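Local atomic coordinates of protein pelota homolog (Archaeoglobus fulgidus, PDB entry 3OBY), a protein that probably recognises stalled ribosomes and cleaves their mRNA, using a divalent metal, to help release non-functional ribosomes and degrade damaged messages. Residues E130-V142 and V145-M159. Sequence-based numbering, arbitrary orientation.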
loop_
_atom_site.group_PDB
_atom_site.type_symbol
_atom_site.label_atom_id
_atom_site.label_comp_id
_atom_site.label_asym_id
_atom_site.label_seq_id
_atom_site.Cartn_x
_atom_site.Cartn_y
_atom_site.Cartn_z
ATOM N N GLU A 130 9.410 -2.612 10.344
ATOM C CA GLU A 130 9.959 -1.905 11.490
ATOM C C GLU A 130 10.780 -0.738 10.951
ATOM O O GLU A 130 11.797 -0.938 10.279
ATOM C CB GLU A 130 10.850 -2.835 12.324
ATOM C CG GLU A 130 11.387 -2.203 13.605
ATOM C CD GLU A 130 10.422 -2.301 14.777
ATOM O OE1 GLU A 130 9.221 -1.977 14.615
ATOM O OE2 GLU A 130 10.877 -2.701 15.870
ATOM N N ILE A 131 10.331 0.477 11.252
ATOM C CA ILE A 131 11.003 1.687 10.788
ATOM C C ILE A 131 11.742 2.457 11.889
ATOM O O ILE A 131 11.197 2.711 12.962
ATOM C CB ILE A 131 9.990 2.671 10.139
ATOM C CG1 ILE A 131 9.190 1.978 9.035
ATOM C CG2 ILE A 131 10.728 3.854 9.564
ATOM C CD1 ILE A 131 10.050 1.344 7.976
ATOM N N VAL A 132 12.982 2.838 11.611
ATOM C CA VAL A 132 13.768 3.610 12.564
ATOM C C VAL A 132 14.133 4.970 11.976
ATOM O O VAL A 132 14.578 5.075 10.836
ATOM C CB VAL A 132 15.077 2.887 12.970
ATOM C CG1 VAL A 132 15.976 3.844 13.755
ATOM C CG2 VAL A 132 14.755 1.670 13.820
ATOM N N MET A 133 13.933 6.014 12.767
ATOM C CA MET A 133 14.246 7.359 12.333
ATOM C C MET A 133 15.455 7.875 13.096
ATOM O O MET A 133 15.542 7.727 14.316
ATOM C CB MET A 133 13.050 8.276 12.563
ATOM C CG MET A 133 11.962 8.146 11.522
ATOM S SD MET A 133 10.557 9.167 11.937
ATOM C CE MET A 133 9.173 8.028 11.606
ATOM N N LEU A 134 16.387 8.478 12.367
ATOM C CA LEU A 134 17.605 9.019 12.955
ATOM C C LEU A 134 17.862 10.448 12.519
ATOM O O LEU A 134 18.091 10.716 11.339
ATOM C CB LEU A 134 18.808 8.173 12.551
ATOM C CG LEU A 134 20.158 8.811 12.892
ATOM C CD1 LEU A 134 20.455 8.578 14.358
ATOM C CD2 LEU A 134 21.260 8.213 12.036
ATOM N N THR A 135 17.820 11.366 13.473
ATOM C CA THR A 135 18.099 12.765 13.179
ATOM C C THR A 135 19.536 12.963 13.623
ATOM O O THR A 135 19.903 12.570 14.730
ATOM C CB THR A 135 17.180 13.699 13.968
ATOM O OG1 THR A 135 17.180 13.316 15.348
ATOM C CG2 THR A 135 15.768 13.634 13.417
ATOM N N ILE A 136 20.355 13.548 12.759
ATOM C CA ILE A 136 21.759 13.741 13.085
ATOM C C ILE A 136 22.314 15.074 12.611
ATOM O O ILE A 136 21.941 15.594 11.557
ATOM C CB ILE A 136 22.619 12.612 12.478
ATOM C CG1 ILE A 136 24.026 12.635 13.076
ATOM C CG2 ILE A 136 22.701 12.778 10.967
ATOM C CD1 ILE A 136 24.925 11.509 12.578
ATOM N N GLU A 137 23.216 15.615 13.417
ATOM C CA GLU A 137 23.875 16.878 13.137
ATOM C C GLU A 137 25.235 16.739 13.805
ATOM O O GLU A 137 25.403 15.886 14.674
ATOM C CB GLU A 137 23.093 18.033 13.763
ATOM C CG GLU A 137 23.224 18.124 15.274
ATOM C CD GLU A 137 22.246 19.106 15.884
ATOM O OE1 GLU A 137 22.198 20.268 15.428
ATOM O OE2 GLU A 137 21.526 18.714 16.825
ATOM N N GLU A 138 26.197 17.563 13.405
ATOM C CA GLU A 138 27.539 17.496 13.979
ATOM C C GLU A 138 27.554 17.182 15.470
ATOM O O GLU A 138 26.974 17.910 16.274
ATOM C CB GLU A 138 28.298 18.805 13.743
ATOM C CG GLU A 138 28.945 18.937 12.372
ATOM C CD GLU A 138 29.992 20.042 12.332
ATOM O OE1 GLU A 138 29.636 21.212 12.591
ATOM O OE2 GLU A 138 31.172 19.740 12.048
ATOM N N GLY A 139 28.217 16.083 15.820
ATOM C CA GLY A 139 28.343 15.673 17.207
ATOM C C GLY A 139 27.090 15.336 17.997
ATOM O O GLY A 139 27.133 15.299 19.225
ATOM N N TYR A 140 25.976 15.084 17.321
ATOM C CA TYR A 140 24.747 14.750 18.034
ATOM C C TYR A 140 23.761 13.951 17.188
ATOM O O TYR A 140 23.538 14.259 16.016
ATOM C CB TYR A 140 24.070 16.024 18.547
ATOM C CG TYR A 140 22.801 15.764 19.320
ATOM C CD1 TYR A 140 22.804 14.934 20.442
ATOM C CD2 TYR A 140 21.597 16.346 18.933
ATOM C CE1 TYR A 140 21.639 14.690 21.158
ATOM C CE2 TYR A 140 20.427 16.112 19.642
ATOM C CZ TYR A 140 20.456 15.284 20.753
ATOM O OH TYR A 140 19.301 15.060 21.462
ATOM N N ALA A 141 23.169 12.929 17.798
ATOM C CA ALA A 141 22.211 12.083 17.105
ATOM C C ALA A 141 21.171 11.493 18.048
ATOM O O ALA A 141 21.454 11.193 19.209
ATOM C CB ALA A 141 22.939 10.966 16.376
ATOM N N VAL A 142 19.961 11.332 17.528
ATOM C CA VAL A 142 18.850 10.767 18.282
ATOM C C VAL A 142 18.048 9.872 17.352
ATOM O O VAL A 142 17.723 10.255 16.228
ATOM C CB VAL A 142 17.912 11.865 18.823
ATOM C CG1 VAL A 142 16.719 11.232 19.529
ATOM C CG2 VAL A 142 18.670 12.765 19.763
ATOM N N VAL A 145 11.987 4.682 17.065
ATOM C CA VAL A 145 11.361 3.668 16.245
ATOM C C VAL A 145 9.890 4.040 16.163
ATOM O O VAL A 145 9.353 4.668 17.074
ATOM C CB VAL A 145 11.520 2.262 16.865
ATOM C CG1 VAL A 145 10.867 2.224 18.244
ATOM C CG2 VAL A 145 10.914 1.207 15.936
ATOM N N LEU A 146 9.246 3.671 15.063
ATOM C CA LEU A 146 7.843 3.986 14.883
ATOM C C LEU A 146 6.988 2.985 15.655
ATOM O O LEU A 146 7.257 1.785 15.666
ATOM C CB LEU A 146 7.486 3.962 13.394
ATOM C CG LEU A 146 6.089 4.462 13.023
ATOM C CD1 LEU A 146 5.949 5.925 13.438
ATOM C CD2 LEU A 146 5.870 4.302 11.524
ATOM N N ARG A 147 5.966 3.502 16.321
ATOM C CA ARG A 147 5.056 2.680 17.098
ATOM C C ARG A 147 3.669 3.260 16.873
ATOM O O ARG A 147 3.538 4.329 16.278
ATOM C CB ARG A 147 5.449 2.728 18.574
ATOM C CG ARG A 147 6.727 1.959 18.882
ATOM C CD ARG A 147 6.459 0.462 18.943
ATOM N NE ARG A 147 7.685 -0.330 19.012
ATOM C CZ ARG A 147 8.331 -0.808 17.954
ATOM N NH1 ARG A 147 7.869 -0.581 16.733
ATOM N NH2 ARG A 147 9.439 -1.518 18.118
ATOM N N GLN A 148 2.635 2.569 17.334
ATOM C CA GLN A 148 1.271 3.047 17.133
ATOM C C GLN A 148 1.037 4.490 17.577
ATOM O O GLN A 148 0.376 5.252 16.875
ATOM C CB GLN A 148 0.272 2.142 17.858
ATOM C CG GLN A 148 0.444 0.667 17.584
ATOM C CD GLN A 148 -0.711 -0.157 18.124
ATOM O OE1 GLN A 148 -0.631 -1.384 18.203
ATOM N NE2 GLN A 148 -1.797 0.516 18.491
ATOM N N TRP A 149 1.580 4.862 18.735
ATOM C CA TRP A 149 1.383 6.208 19.275
ATOM C C TRP A 149 2.357 7.270 18.775
ATOM O O TRP A 149 2.272 8.426 19.189
ATOM C CB TRP A 149 1.423 6.159 20.803
ATOM C CG TRP A 149 2.763 5.774 21.343
ATOM C CD1 TRP A 149 3.795 6.611 21.654
ATOM C CD2 TRP A 149 3.229 4.444 21.609
ATOM N NE1 TRP A 149 4.877 5.887 22.102
ATOM C CE2 TRP A 149 4.555 4.554 22.085
ATOM C CE3 TRP A 149 2.657 3.173 21.491
ATOM C CZ2 TRP A 149 5.315 3.439 22.442
ATOM C CZ3 TRP A 149 3.417 2.063 21.847
ATOM C CH2 TRP A 149 4.728 2.205 22.316
ATOM N N GLY A 150 3.277 6.887 17.894
ATOM C CA GLY A 150 4.237 7.842 17.368
ATOM C C GLY A 150 5.666 7.334 17.413
ATOM O O GLY A 150 5.896 6.140 17.587
ATOM N N VAL A 151 6.630 8.237 17.260
ATOM C CA VAL A 151 8.036 7.852 17.280
ATOM C C VAL A 151 8.523 7.742 18.716
ATOM O O VAL A 151 8.396 8.683 19.496
ATOM C CB VAL A 151 8.907 8.882 16.528
ATOM C CG1 VAL A 151 10.355 8.412 16.481
ATOM C CG2 VAL A 151 8.363 9.089 15.126
ATOM N N GLU A 152 9.091 6.585 19.044
ATOM C CA GLU A 152 9.607 6.291 20.379
ATOM C C GLU A 152 11.138 6.272 20.386
ATOM O O GLU A 152 11.751 5.341 19.872
ATOM C CB GLU A 152 9.076 4.925 20.832
ATOM C CG GLU A 152 9.344 4.557 22.283
ATOM C CD GLU A 152 8.642 5.485 23.259
ATOM O OE1 GLU A 152 7.419 5.700 23.111
ATOM O OE2 GLU A 152 9.316 5.995 24.180
ATOM N N GLU A 153 11.751 7.294 20.975
ATOM C CA GLU A 153 13.210 7.384 21.045
ATOM C C GLU A 153 13.869 6.088 21.538
ATOM O O GLU A 153 13.414 5.491 22.510
ATOM C CB GLU A 153 13.605 8.556 21.951
ATOM C CG GLU A 153 15.078 8.593 22.324
ATOM C CD GLU A 153 15.464 9.858 23.070
ATOM O OE1 GLU A 153 16.567 9.878 23.663
ATOM O OE2 GLU A 153 14.674 10.830 23.054
ATOM N N ILE A 154 14.936 5.655 20.862
ATOM C CA ILE A 154 15.639 4.431 21.250
ATOM C C ILE A 154 17.047 4.684 21.768
ATOM O O ILE A 154 17.573 3.889 22.548
ATOM C CB ILE A 154 15.720 3.401 20.090
ATOM C CG1 ILE A 154 16.336 4.043 18.848
ATOM C CG2 ILE A 154 14.338 2.845 19.790
ATOM C CD1 ILE A 154 16.474 3.074 17.686
ATOM N N PHE A 155 17.669 5.772 21.325
ATOM C CA PHE A 155 19.002 6.116 21.805
ATOM C C PHE A 155 19.454 7.503 21.397
ATOM O O PHE A 155 18.833 8.161 20.566
ATOM C CB PHE A 155 20.056 5.088 21.356
ATOM C CG PHE A 155 20.397 5.141 19.882
ATOM C CD1 PHE A 155 19.807 4.255 18.986
ATOM C CD2 PHE A 155 21.344 6.045 19.399
ATOM C CE1 PHE A 155 20.151 4.268 17.633
ATOM C CE2 PHE A 155 21.694 6.065 18.046
ATOM C CZ PHE A 155 21.098 5.172 17.165
ATOM N N GLU A 156 20.547 7.934 22.017
ATOM C CA GLU A 156 21.164 9.230 21.761
ATOM C C GLU A 156 22.674 9.026 21.681
ATOM O O GLU A 156 23.200 8.004 22.123
ATOM C CB GLU A 156 20.871 10.209 22.895
ATOM C CG GLU A 156 19.771 11.210 22.639
ATOM C CD GLU A 156 19.828 12.349 23.640
ATOM O OE1 GLU A 156 20.208 12.093 24.800
ATOM O OE2 GLU A 156 19.492 13.493 23.278
ATOM N N GLU A 157 23.370 10.011 21.132
ATOM C CA GLU A 157 24.813 9.924 21.013
ATOM C C GLU A 157 25.350 11.323 20.770
ATOM O O GLU A 157 24.852 12.044 19.905
ATOM C CB GLU A 157 25.181 9.001 19.850
ATOM C CG GLU A 157 26.610 8.472 19.874
ATOM C CD GLU A 157 26.916 7.656 21.115
ATOM O OE1 GLU A 157 26.054 6.876 21.529
ATOM O OE2 GLU A 157 28.021 7.787 21.673
ATOM N N ARG A 158 26.353 11.715 21.544
ATOM C CA ARG A 158 26.944 13.035 21.385
ATOM C C ARG A 158 28.411 12.917 21.004
ATOM O O ARG A 158 29.073 11.940 21.350
ATOM C CB ARG A 158 26.780 13.849 22.674
ATOM C CG ARG A 158 25.328 14.238 22.961
ATOM C CD ARG A 158 25.161 14.997 24.276
ATOM N NE ARG A 158 23.757 15.302 24.557
ATOM C CZ ARG A 158 23.036 16.214 23.910
ATOM N NH1 ARG A 158 23.581 16.931 22.933
ATOM N NH2 ARG A 158 21.760 16.400 24.228
ATOM N N MET A 159 28.903 13.915 20.275
ATOM C CA MET A 159 30.288 13.942 19.823
ATOM C C MET A 159 31.223 13.483 20.931
ATOM O O MET A 159 31.675 12.340 20.929
ATOM C CB MET A 159 30.677 15.355 19.375
ATOM C CG MET A 159 32.048 15.445 18.718
ATOM S SD MET A 159 32.205 14.436 17.218
ATOM C CE MET A 159 32.081 15.692 15.937
HETATM O O HOH W 1 8.495 0.268 13.242
#
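Arg147 meets the carboxylate of Glu130 end-on, as a two-pronged salt bridge. Arg147 NH1 bonds Glu130 OE1 and Arg147 NH2 bonds Glu130 OE2, each at 2.9 Å and nearly straight. The oxygens lie in the guanidinium plane and are met on their syn sides, somewhat out of the carboxylate plane; the two planes are 26° apart. Glu130 reaches across because CG is anti to the backbone N (chi1 -176°) and the chain then bends at chi2. A water joins Glu130 OE1 to Ile131 N and Leu146 O. An alanine in place of Glu130 would probably leave the Arg147 guanidinium without its charge partner and freer to turn. These residues belong to a three-stranded antiparallel meander, strands 131-137, 140-147 and 150-158, at one side of the mixed central-domain sheet. A classic bulge at Ile154 and Phe155 interrupts the last pairing. Towards the far end, the Arg158 guanidinium lies almost parallel to the Tyr140 ring, 8° between planes, offset toward the ring's CD1-CE1 side. Glu156 OE2 sits at the ring edge by Tyr140 OH, but this bond is doubtful: it is implausibly short and Glu156 is poorly ordered. On the face covered by helix 224-233, Met133 CE packs 3.8 Å from Val151 CG2, and Phe228 touches both residues.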